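Local coordinates for protein (lectin) (Hyacinthoides hispanica, PDB 1B2P), which probably recognises mannose-containing glycans, as a native bulb lectin of the monocot mannose-binding family that is built from several copies of one small subunit, at residues 23-28 against 99-104; 28-33 against 44-49. All coordinates share one frame; numbering follows the deposited sequence.

Contact 1: residues 23-28 against 99-104; sequences LEILFG and LQPDRN. Unlike the reference sequence in segment 23-28: F27 (reference Tyr).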
ATOM      1  N   LEU A  23     -10.581  -9.308   1.030  1.00 13.55           N
ATOM      2  CA  LEU A  23     -10.348  -7.897   0.628  1.00 14.03           C
ATOM      3  C   LEU A  23     -10.285  -7.114   1.901  1.00 16.39           C
ATOM      4  O   LEU A  23     -10.957  -7.433   2.889  1.00 16.05           O
ATOM      5  CB  LEU A  23     -11.552  -7.397  -0.160  1.00 14.51           C
ATOM      6  CG  LEU A  23     -11.923  -8.203  -1.413  1.00 16.66           C
ATOM      7  CD1 LEU A  23     -13.011  -7.543  -2.236  1.00 17.38           C
ATOM      8  CD2 LEU A  23     -10.692  -8.388  -2.333  1.00 19.41           C
ATOM      9  N   GLU A  24      -9.519  -6.020   1.904  1.00 12.68           N
ATOM     10  CA  GLU A  24      -9.397  -5.246   3.155  1.00 12.82           C
ATOM     11  C   GLU A  24      -9.116  -3.797   2.793  1.00 17.94           C
ATOM     12  O   GLU A  24      -8.148  -3.571   2.012  1.00 19.94           O
ATOM     13  CB  GLU A  24      -8.301  -5.755   4.055  1.00 18.71           C
ATOM     14  CG  GLU A  24      -7.970  -4.933   5.280  1.00 24.26           C
ATOM     15  CD  GLU A  24      -6.847  -5.565   6.068  1.00 33.12           C
ATOM     16  OE1 GLU A  24      -5.674  -5.349   5.659  1.00 43.15           O
ATOM     17  OE2 GLU A  24      -7.146  -6.337   6.953  1.00 37.02           O
ATOM     18  N   ILE A  25      -9.851  -2.876   3.432  1.00 14.39           N
ATOM     19  CA  ILE A  25      -9.397  -1.503   3.330  1.00 15.87           C
ATOM     20  C   ILE A  25      -9.573  -0.846   4.723  1.00 20.02           C
ATOM     21  O   ILE A  25     -10.231  -1.420   5.591  1.00 15.74           O
ATOM     22  CB  ILE A  25     -10.316  -0.746   2.405  1.00 16.14           C
ATOM     23  CG1 ILE A  25     -11.782  -0.686   2.811  1.00 15.55           C
ATOM     24  CG2 ILE A  25     -10.202  -1.310   0.953  1.00 20.70           C
ATOM     25  CD1 ILE A  25     -12.640   0.233   1.954  1.00 23.00           C
ATOM     26  N   LEU A  26      -9.049   0.393   4.836  1.00 18.57           N
ATOM     27  CA  LEU A  26      -9.194   1.105   6.106  1.00 21.60           C
ATOM     28  C   LEU A  26     -10.099   2.320   5.928  1.00 23.14           C
ATOM     29  O   LEU A  26     -10.036   2.973   4.876  1.00 24.32           O
ATOM     30  CB  LEU A  26      -7.771   1.598   6.460  1.00 22.67           C
ATOM     31  CG  LEU A  26      -6.862   0.834   7.372  1.00 33.66           C
ATOM     32  CD1 LEU A  26      -6.821  -0.618   6.949  1.00 36.59           C
ATOM     33  CD2 LEU A  26      -5.482   1.553   7.432  1.00 35.75           C
ATOM     34  N   PHE A  27     -10.885   2.638   6.965  1.00 23.09           N
ATOM     35  CA  PHE A  27     -11.637   3.924   6.912  1.00 25.43           C
ATOM     36  C   PHE A  27     -11.379   4.502   8.273  1.00 25.97           C
ATOM     37  O   PHE A  27     -11.908   3.965   9.267  1.00 26.43           O
ATOM     38  CB  PHE A  27     -13.146   3.678   6.760  1.00 30.18           C
ATOM     39  CG  PHE A  27     -13.978   4.909   7.068  1.00 35.14           C
ATOM     40  CD1 PHE A  27     -13.970   5.960   6.177  1.00 36.64           C
ATOM     41  CD2 PHE A  27     -14.743   4.950   8.222  1.00 38.67           C
ATOM     42  CE1 PHE A  27     -14.710   7.102   6.470  1.00 37.94           C
ATOM     43  CE2 PHE A  27     -15.493   6.088   8.520  1.00 41.47           C
ATOM     44  CZ  PHE A  27     -15.467   7.144   7.623  1.00 39.68           C
ATOM     45  N   GLY A  28     -10.429   5.485   8.370  1.00 26.40           N
ATOM     46  CA  GLY A  28     -10.128   5.895   9.739  1.00 23.06           C
ATOM     47  C   GLY A  28      -9.469   4.860  10.550  1.00 23.90           C
ATOM     48  O   GLY A  28      -8.479   4.314  10.089  1.00 26.13           O
ATOM     49  N   LEU A  99     -14.856  -3.596  -2.555  1.00  9.91           N
ATOM     50  CA  LEU A  99     -15.135  -3.208  -1.120  1.00 10.37           C
ATOM     51  C   LEU A  99     -14.783  -1.721  -1.107  1.00 10.90           C
ATOM     52  O   LEU A  99     -13.666  -1.279  -1.262  1.00 13.61           O
ATOM     53  CB  LEU A  99     -14.123  -4.032  -0.280  1.00 12.31           C
ATOM     54  CG  LEU A  99     -14.143  -3.619   1.232  1.00 13.77           C
ATOM     55  CD1 LEU A  99     -15.545  -3.781   1.797  1.00 17.20           C
ATOM     56  CD2 LEU A  99     -13.132  -4.503   1.978  1.00 18.15           C
ATOM     57  N   GLN A 100     -15.865  -0.956  -0.769  1.00 12.55           N
ATOM     58  CA  GLN A 100     -15.753   0.555  -0.938  1.00 11.58           C
ATOM     59  C   GLN A 100     -15.560   1.256   0.350  1.00 14.08           C
ATOM     60  O   GLN A 100     -15.892   0.738   1.442  1.00 14.75           O
ATOM     61  CB  GLN A 100     -17.125   1.041  -1.424  1.00 10.18           C
ATOM     62  CG  GLN A 100     -17.440   0.348  -2.796  1.00 13.17           C
ATOM     63  CD  GLN A 100     -18.603   0.912  -3.498  1.00 14.65           C
ATOM     64  OE1 GLN A 100     -18.743   0.740  -4.726  1.00 15.21           O
ATOM     65  NE2 GLN A 100     -19.633   1.533  -2.863  1.00 14.22           N
ATOM     66  N   PRO A 101     -15.012   2.501   0.317  1.00 13.51           N
ATOM     67  CA  PRO A 101     -14.757   3.210   1.566  1.00 14.20           C
ATOM     68  C   PRO A 101     -16.074   3.464   2.281  1.00 15.05           C
ATOM     69  O   PRO A 101     -15.922   3.656   3.520  1.00 17.55           O
ATOM     70  CB  PRO A 101     -14.275   4.592   1.015  1.00 16.88           C
ATOM     71  CG  PRO A 101     -13.497   4.163  -0.256  1.00 15.03           C
ATOM     72  CD  PRO A 101     -14.377   3.113  -0.901  1.00 12.78           C
ATOM     73  N   ASP A 102     -17.206   3.483   1.657  1.00 14.04           N
ATOM     74  CA  ASP A 102     -18.436   3.733   2.421  1.00 15.40           C
ATOM     75  C   ASP A 102     -18.953   2.435   3.078  1.00 17.57           C
ATOM     76  O   ASP A 102     -20.030   2.496   3.637  1.00 18.58           O
ATOM     77  CB  ASP A 102     -19.508   4.391   1.556  1.00 15.08           C
ATOM     78  CG  ASP A 102     -20.156   3.634   0.493  1.00 16.10           C
ATOM     79  OD1 ASP A 102     -19.715   2.444   0.308  1.00 15.72           O
ATOM     80  OD2 ASP A 102     -21.057   4.043  -0.258  1.00 18.01           O
ATOM     81  N   ARG A 103     -18.212   1.370   3.007  1.00 13.79           N
ATOM     82  CA  ARG A 103     -18.501   0.067   3.689  1.00 14.01           C
ATOM     83  C   ARG A 103     -19.517  -0.704   2.888  1.00 15.55           C
ATOM     84  O   ARG A 103     -19.795  -1.819   3.300  1.00 15.72           O
ATOM     85  CB  ARG A 103     -18.991   0.254   5.168  1.00 15.57           C
ATOM     86  CG  ARG A 103     -18.538  -0.999   6.012  1.00 17.05           C
ATOM     87  CD  ARG A 103     -19.130  -0.748   7.489  1.00 17.94           C
ATOM     88  NE  ARG A 103     -20.583  -0.745   7.429  1.00 17.39           N
ATOM     89  CZ  ARG A 103     -21.242  -0.723   8.690  1.00 20.71           C
ATOM     90  NH1 ARG A 103     -20.531  -0.751   9.784  1.00 20.06           N
ATOM     91  NH2 ARG A 103     -22.545  -0.705   8.560  1.00 23.36           N
ATOM     92  N   ASN A 104     -19.933  -0.316   1.670  1.00 14.15           N
ATOM     93  CA  ASN A 104     -20.761  -1.185   0.858  1.00 12.53           C
ATOM     94  C   ASN A 104     -19.866  -2.109  -0.028  1.00 13.02           C
ATOM     95  O   ASN A 104     -18.718  -1.673  -0.228  1.00 15.94           O
ATOM     96  CB  ASN A 104     -21.569  -0.279  -0.058  1.00 14.22           C
ATOM     97  CG  ASN A 104     -22.927  -0.834  -0.430  1.00 15.94           C
ATOM     98  OD1 ASN A 104     -23.310  -1.900   0.049  1.00 18.45           O
ATOM     99  ND2 ASN A 104     -23.645  -0.122  -1.304  1.00 17.25           N
TER
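I25 and L99 interlock like two offset pegs, each filling a recess beside the other. One bump is the ethyl arm of I25. Its chi1 (60°) sets CG1 in the crowded position between backbone N and carbonyl carbon, and an extended chi2 (172°) carries CD1 onto the concave backbone of 99-101. There CD1 rests 3.3 Å from Q100 O and 3.7 Å from L99 O, with the CD of the P101 ring a looser neighbour at 4.4 Å. In return, L99 holds its CG anti to the backbone N (chi1 173°), which brings CG against I25 CG1 at 4.1 Å. Its CD2 goes deeper, into the hollow between L23 and I25, 3.9 Å from L23 CB and 3.8 Å from L23 O, while the two leucine side chains lie alongside, pointing opposite ways.

In the beta-prism II fold of bulb lectins this contact seats strand 22-27, outermost in its sheet within the chain, against the end of strand 95-99 and the turn leading to strand 105-114. Q100, D102 and N104 there match the start of the family's QxDxNxVxY mannose-site signature. The loop folds as a type I turn from Q100 to R103, in which Q100 O accepts from R103 N, overlapped by an Asx turn, in which D102 OD1 accepts N104 N from above the carboxylate plane. Q100 OE1 is bonded to Y108 OH, and N12 of the second subunit packs on P101. Farther out, F27 CD1 approaches P101 O obliquely, at 4.0 Å.

Contact 2: residues 28-33 against 44-49; sequences GTHVYR and LYDNNN
H30 presents its ring to two neighbours: the amide end of N47 lies over one face, the two planes only 18° apart, and D46 OD1 sits at the edge, in the ring plane. H30 ND1 donates nearly straight to the syn lone pair of D46 OD1, at a very short 2.5 Å whose exact value deserves caution. Y32 turns its edge to the same carboxylate, its ring 80° from it, with CE1 3.6 Å from D46 CG; water 2 links Y32 OH to D46 OD2.

On the face that carries R33 and Y45, the arginine chain bends at chi3 (-67°), which turns NE toward strand 42-46; NH2 lies over the Y45 ring, 3.7 Å from CG. In the guanidinium plane NH2 also bonds N47 O at 3.2 Å, while water 1 accepts from R33 NE and donates to V31 O and N47 O. Antiparallel backbone bonds join R33 to Y45, and N47 N to V31 O at 2.8 Å, as the chain enters the type II' turn 46-49. Y45, whose OH bonds Q37, closes a QxDxNxVxY mannose signature. Flanked by H30 and by R103, which lies beside OD2, D46 is probably ionised and may in turn stabilise a protonated imidazole.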
ATOM      1  N   GLY A  28     -10.429   5.485   8.370  1.00 26.40           N
ATOM      2  CA  GLY A  28     -10.128   5.895   9.739  1.00 23.06           C
ATOM      3  C   GLY A  28      -9.469   4.860  10.550  1.00 23.90           C
ATOM      4  O   GLY A  28      -8.479   4.314  10.089  1.00 26.13           O
ATOM      5  N   THR A  29      -9.934   4.457  11.765  1.00 21.98           N
ATOM      6  CA  THR A  29      -9.266   3.326  12.406  1.00 21.90           C
ATOM      7  C   THR A  29     -10.132   2.028  12.240  1.00 21.69           C
ATOM      8  O   THR A  29      -9.736   1.059  12.926  1.00 25.41           O
ATOM      9  CB  THR A  29      -9.271   3.496  13.966  1.00 25.34           C
ATOM     10  OG1 THR A  29     -10.583   3.776  14.375  1.00 26.44           O
ATOM     11  CG2 THR A  29      -8.291   4.628  14.302  1.00 27.94           C
ATOM     12  N   HIS A  30     -11.135   2.135  11.410  1.00 19.75           N
ATOM     13  CA  HIS A  30     -11.844   0.860  11.157  1.00 19.89           C
ATOM     14  C   HIS A  30     -11.166   0.106   9.991  1.00 18.45           C
ATOM     15  O   HIS A  30     -11.015   0.685   8.913  1.00 23.42           O
ATOM     16  CB  HIS A  30     -13.268   1.152  10.689  1.00 22.52           C
ATOM     17  CG  HIS A  30     -14.114   1.641  11.839  1.00 27.26           C
ATOM     18  ND1 HIS A  30     -15.168   0.965  12.409  1.00 26.79           N
ATOM     19  CD2 HIS A  30     -13.938   2.806  12.557  1.00 30.83           C
ATOM     20  CE1 HIS A  30     -15.655   1.684  13.404  1.00 31.73           C
ATOM     21  NE2 HIS A  30     -14.941   2.797  13.524  1.00 34.14           N
ATOM     22  N   VAL A  31     -11.156  -1.183  10.191  1.00 17.48           N
ATOM     23  CA  VAL A  31     -10.654  -2.091   9.152  1.00 16.78           C
ATOM     24  C   VAL A  31     -11.895  -2.770   8.595  1.00 17.27           C
ATOM     25  O   VAL A  31     -12.552  -3.503   9.377  1.00 19.26           O
ATOM     26  CB  VAL A  31      -9.612  -3.011   9.753  1.00 19.29           C
ATOM     27  CG1 VAL A  31      -9.106  -4.073   8.791  1.00 20.57           C
ATOM     28  CG2 VAL A  31      -8.394  -2.198  10.257  1.00 23.18           C
ATOM     29  N   TYR A  32     -12.048  -2.755   7.279  1.00 13.95           N
ATOM     30  CA  TYR A  32     -13.253  -3.436   6.688  1.00 14.31           C
ATOM     31  C   TYR A  32     -12.647  -4.649   6.015  1.00 14.96           C
ATOM     32  O   TYR A  32     -11.648  -4.503   5.337  1.00 15.06           O
ATOM     33  CB  TYR A  32     -13.925  -2.575   5.679  1.00 14.81           C
ATOM     34  CG  TYR A  32     -14.582  -1.337   6.241  1.00 15.09           C
ATOM     35  CD1 TYR A  32     -15.000  -1.276   7.573  1.00 16.64           C
ATOM     36  CD2 TYR A  32     -14.818  -0.294   5.378  1.00 16.72           C
ATOM     37  CE1 TYR A  32     -15.577  -0.079   7.990  1.00 16.65           C
ATOM     38  CE2 TYR A  32     -15.472   0.893   5.801  1.00 17.00           C
ATOM     39  CZ  TYR A  32     -15.807   0.935   7.126  1.00 18.44           C
ATOM     40  OH  TYR A  32     -16.480   2.081   7.577  1.00 20.92           O
ATOM     41  N   ARG A  33     -13.130  -5.871   6.331  1.00 13.07           N
ATOM     42  CA  ARG A  33     -12.529  -7.039   5.694  1.00 16.03           C
ATOM     43  C   ARG A  33     -13.669  -7.843   5.143  1.00 16.44           C
ATOM     44  O   ARG A  33     -14.680  -8.125   5.791  1.00 17.13           O
ATOM     45  CB  ARG A  33     -11.804  -7.954   6.723  1.00 17.86           C
ATOM     46  CG  ARG A  33     -10.475  -7.361   7.183  1.00 23.66           C
ATOM     47  CD  ARG A  33      -9.874  -8.419   8.214  1.00 26.83           C
ATOM     48  NE  ARG A  33     -10.782  -8.398   9.394  1.00 33.66           N
ATOM     49  CZ  ARG A  33     -11.081  -9.402  10.221  1.00 37.49           C
ATOM     50  NH1 ARG A  33     -10.499 -10.586   9.986  1.00 41.81           N
ATOM     51  NH2 ARG A  33     -11.937  -9.268  11.250  1.00 35.12           N
ATOM     52  N   LEU A  44     -18.518  -9.979   5.836  1.00 14.19           N
ATOM     53  CA  LEU A  44     -17.943  -8.594   5.884  1.00 13.34           C
ATOM     54  C   LEU A  44     -17.876  -8.171   7.378  1.00 14.77           C
ATOM     55  O   LEU A  44     -18.889  -8.210   8.056  1.00 16.02           O
ATOM     56  CB  LEU A  44     -18.884  -7.671   5.171  1.00 14.54           C
ATOM     57  CG  LEU A  44     -18.542  -6.150   5.192  1.00 16.28           C
ATOM     58  CD1 LEU A  44     -17.241  -5.945   4.393  1.00 17.59           C
ATOM     59  CD2 LEU A  44     -19.710  -5.442   4.542  1.00 19.98           C
ATOM     60  N   TYR A  45     -16.684  -7.851   7.797  1.00 13.32           N
ATOM     61  CA  TYR A  45     -16.412  -7.414   9.157  1.00 15.67           C
ATOM     62  C   TYR A  45     -16.114  -5.900   9.148  1.00 19.76           C
ATOM     63  O   TYR A  45     -15.523  -5.352   8.247  1.00 18.19           O
ATOM     64  CB  TYR A  45     -15.183  -8.046   9.714  1.00 16.17           C
ATOM     65  CG  TYR A  45     -15.456  -9.494  10.129  1.00 19.11           C
ATOM     66  CD1 TYR A  45     -16.019  -9.773  11.381  1.00 20.38           C
ATOM     67  CD2 TYR A  45     -15.164 -10.529   9.267  1.00 16.98           C
ATOM     68  CE1 TYR A  45     -16.189 -11.125  11.706  1.00 21.17           C
ATOM     69  CE2 TYR A  45     -15.350 -11.892   9.545  1.00 20.65           C
ATOM     70  CZ  TYR A  45     -15.868 -12.109  10.846  1.00 22.05           C
ATOM     71  OH  TYR A  45     -16.163 -13.405  11.177  1.00 24.42           O
ATOM     72  N   ASP A  46     -16.632  -5.239  10.203  1.00 17.68           N
ATOM     73  CA  ASP A  46     -16.134  -3.850  10.485  1.00 14.22           C
ATOM     74  C   ASP A  46     -15.321  -4.023  11.718  1.00 18.93           C
ATOM     75  O   ASP A  46     -15.942  -4.359  12.772  1.00 20.13           O
ATOM     76  CB  ASP A  46     -17.350  -2.932  10.646  1.00 15.70           C
ATOM     77  CG  ASP A  46     -16.990  -1.470  11.032  1.00 17.24           C
ATOM     78  OD1 ASP A  46     -15.880  -1.297  11.493  1.00 20.63           O
ATOM     79  OD2 ASP A  46     -17.908  -0.687  10.766  1.00 19.11           O
ATOM     80  N   ASN A  47     -14.026  -3.954  11.753  1.00 18.45           N
ATOM     81  CA  ASN A  47     -13.234  -4.413  12.891  1.00 20.58           C
ATOM     82  C   ASN A  47     -13.516  -5.860  13.221  1.00 22.18           C
ATOM     83  O   ASN A  47     -13.484  -6.692  12.312  1.00 19.02           O
ATOM     84  CB  ASN A  47     -13.427  -3.408  14.048  1.00 21.41           C
ATOM     85  CG  ASN A  47     -12.733  -2.087  13.755  1.00 24.39           C
ATOM     86  OD1 ASN A  47     -13.161  -1.115  14.389  1.00 27.68           O
ATOM     87  ND2 ASN A  47     -11.685  -2.078  12.975  1.00 19.69           N
ATOM     88  N   ASN A  48     -13.883  -6.140  14.515  1.00 22.58           N
ATOM     89  CA  ASN A  48     -14.186  -7.542  14.745  1.00 25.42           C
ATOM     90  C   ASN A  48     -15.674  -7.816  14.695  1.00 22.99           C
ATOM     91  O   ASN A  48     -15.986  -8.954  15.066  1.00 28.12           O
ATOM     92  CB  ASN A  48     -13.552  -8.021  16.052  1.00 30.27           C
ATOM     93  CG  ASN A  48     -12.030  -8.041  15.908  1.00 36.36           C
ATOM     94  OD1 ASN A  48     -11.484  -7.229  16.649  1.00 41.07           O
ATOM     95  ND2 ASN A  48     -11.404  -8.816  15.048  1.00 38.03           N
ATOM     96  N   ASN A  49     -16.544  -6.957  14.234  1.00 22.45           N
ATOM     97  CA  ASN A  49     -17.983  -7.157  14.269  1.00 20.11           C
ATOM     98  C   ASN A  49     -18.440  -7.619  12.891  1.00 21.38           C
ATOM     99  O   ASN A  49     -18.301  -6.863  11.857  1.00 21.58           O
ATOM    100  CB  ASN A  49     -18.595  -5.793  14.613  1.00 20.29           C
ATOM    101  CG  ASN A  49     -18.196  -5.452  16.061  1.00 26.94           C
ATOM    102  OD1 ASN A  49     -18.242  -6.327  16.967  1.00 28.44           O
ATOM    103  ND2 ASN A  49     -17.713  -4.209  16.241  1.00 32.36           N
TER
HETATM  104  O   HOH W   1     -12.257  -6.225   9.932  1.00 23.15           O
HETATM  105  O   HOH W   2     -17.571   1.806  10.173  1.00 31.09           O

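Overall arrangement
Contacts 1 and 2 lie about 8 Å apart, centre to centre, on the same side of the chain's centre, and G28 belongs to both. Strands 22-27 and 30-36 follow each other in the chain and are neighbours in one antiparallel sheet, continued by 42-46; a probable backbone hydrogen bond runs from Y32 N to I25 O. Contact 2 is local, nested inside the long loop that contact 1 closes by bringing in 99-104 from beside another sheet. Polar chemistry also joins them: R103 NH1 reaches D46 OD2 at 2.8 Å in a salt bridge. Two of the lectin's sheets are thus tied by apolar packing and by charge, and both contacts also touch the second subunit.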